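PDB 7DVE: C-glycoside 3-oxidase from Microbacterium trichothecenolyticum, which uses FAD and molecular oxygen to oxidise the C3 hydroxyl of the sugar in C-glycosides such as isoorientin and mangiferin, releasing hydrogen peroxide. Local coordinates for residues V302-M307 with K354-D359. Residues are numbered along the deposited sequence; the frame is centred on the assembly and turned at random.
Sequences VFAVRM and KLADDD
Leu-355 and Ala-356 lie against Val-302 and Ala-304 where the loop segment 354-359 runs over one face of segment 302-307, the touching parts heading only 11° apart, and the backbones diverge from 6.5 Å between the CA atoms of Ala-304 and Leu-355 to 9.0 Å between those of Arg-306 and Asp-359. Leu-355 makes the largest share of the contact; with CG anti to its carbonyl carbon (chi1 -61°), its side chain reaches to the strand. CD2 of Leu-355 sits on the branch point of Val-302, 3.6 Å from its CB and within 4 Å of both CG1 and CG2. CD1 of Leu-355 lies 3.3 Å from the carbonyl O of Phe-303. Farther along, the methyls of Ala-304 and Ala-356 meet at 4.4 Å between their CB atoms. Strand 300-307 belongs to the antiparallel sheet of this GMC oxidoreductase, between strands 366-373 and 427-436, and the loop joining strands 341-347 and 366-373 folds over it at the protein surface. Phe-303 points away from the loop and packs on Ile-419 and Val-420 of helix 406-424, across the sheet. An alanine in place of Leu-355 would probably open a gap beside Val-302, leaving it without the methyl that packs on it. Toward the other end the guanidinium of Arg-306 presents its edge to Asp-359, but Arg-306 NH2 and Asp-359 OD2 stay 4.2 Å apart, beyond a salt bridge; OD1 of this aspartate instead accepts a hydrogen bond from the backbone N of Ala-361.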
# COMPACT_ATOMS: atom_id res chain seq x y z
N VAL A 302 -5.22 18.12 1.01
CA VAL A 302 -4.79 18.16 2.41
C VAL A 302 -5.12 19.53 3.00
O VAL A 302 -5.24 20.54 2.30
CB VAL A 302 -3.28 17.87 2.58
CG1 VAL A 302 -2.94 16.46 2.12
CG2 VAL A 302 -2.45 18.94 1.84
N PHE A 303 -5.22 19.54 4.31
CA PHE A 303 -5.67 20.72 5.04
C PHE A 303 -5.16 20.55 6.47
O PHE A 303 -4.97 19.43 6.92
CB PHE A 303 -7.20 20.78 5.01
CG PHE A 303 -7.77 22.15 5.21
CD1 PHE A 303 -7.17 23.25 4.64
CD2 PHE A 303 -8.93 22.31 5.95
CE1 PHE A 303 -7.74 24.54 4.78
CE2 PHE A 303 -9.50 23.58 6.13
CZ PHE A 303 -8.89 24.70 5.53
N ALA A 304 -4.96 21.64 7.17
CA ALA A 304 -4.49 21.57 8.55
C ALA A 304 -5.29 22.54 9.39
O ALA A 304 -5.56 23.66 8.94
CB ALA A 304 -2.99 21.91 8.65
N VAL A 305 -5.70 22.12 10.60
CA VAL A 305 -6.48 22.99 11.47
C VAL A 305 -5.98 22.92 12.91
O VAL A 305 -5.46 21.90 13.37
CB VAL A 305 -8.01 22.71 11.41
CG1 VAL A 305 -8.51 22.67 9.97
CG2 VAL A 305 -8.34 21.42 12.13
N ARG A 306 -6.12 24.04 13.61
CA ARG A 306 -5.88 24.13 15.04
C ARG A 306 -7.18 23.87 15.78
O ARG A 306 -8.13 24.66 15.67
CB ARG A 306 -5.31 25.49 15.41
CG ARG A 306 -5.11 25.67 16.90
CD ARG A 306 -4.65 27.09 17.23
NE ARG A 306 -3.20 27.10 17.34
CZ ARG A 306 -2.38 27.48 16.37
NH1 ARG A 306 -2.84 28.04 15.26
NH2 ARG A 306 -1.07 27.30 16.53
N MET A 307 -7.23 22.79 16.54
CA MET A 307 -8.44 22.46 17.30
C MET A 307 -8.75 23.53 18.34
O MET A 307 -7.87 23.98 19.08
CB MET A 307 -8.27 21.11 17.97
CG MET A 307 -8.75 19.97 17.10
SD MET A 307 -8.95 18.45 18.02
CE MET A 307 -7.82 18.65 19.38
N LYS A 354 3.81 15.64 5.51
CA LYS A 354 4.10 16.75 6.40
C LYS A 354 3.20 17.92 6.04
O LYS A 354 3.36 18.52 4.98
CB LYS A 354 5.58 17.13 6.28
CG LYS A 354 6.01 18.25 7.19
CD LYS A 354 6.30 17.73 8.58
CE LYS A 354 7.26 18.65 9.34
NZ LYS A 354 7.09 20.07 8.93
N LEU A 355 2.24 18.23 6.91
CA LEU A 355 1.27 19.30 6.69
C LEU A 355 1.62 20.56 7.45
O LEU A 355 1.49 21.67 6.91
CB LEU A 355 -0.13 18.84 7.12
CG LEU A 355 -0.74 17.64 6.40
CD1 LEU A 355 -2.21 17.61 6.71
CD2 LEU A 355 -0.52 17.75 4.90
N ALA A 356 2.07 20.41 8.69
CA ALA A 356 2.38 21.52 9.58
C ALA A 356 3.25 21.00 10.71
O ALA A 356 3.52 19.80 10.82
CB ALA A 356 1.11 22.18 10.12
N ASP A 357 3.71 21.91 11.55
CA ASP A 357 4.39 21.54 12.78
C ASP A 357 3.40 21.67 13.92
O ASP A 357 2.56 22.58 13.92
CB ASP A 357 5.60 22.44 13.06
CG ASP A 357 6.68 22.31 12.01
OD1 ASP A 357 7.08 21.16 11.71
OD2 ASP A 357 7.16 23.35 11.51
N ASP A 358 3.49 20.75 14.88
CA ASP A 358 2.68 20.87 16.08
C ASP A 358 3.12 22.09 16.86
O ASP A 358 4.28 22.52 16.78
CB ASP A 358 2.80 19.61 16.95
CG ASP A 358 1.54 19.35 17.82
OD1 ASP A 358 0.50 20.03 17.62
OD2 ASP A 358 1.61 18.44 18.69
N ASP A 359 2.19 22.66 17.59
CA ASP A 359 2.47 23.77 18.49
C ASP A 359 3.11 23.21 19.77
O ASP A 359 2.45 22.48 20.52
CB ASP A 359 1.18 24.53 18.80
CG ASP A 359 1.39 25.64 19.81
OD1 ASP A 359 2.56 25.96 20.10
OD2 ASP A 359 0.38 26.20 20.33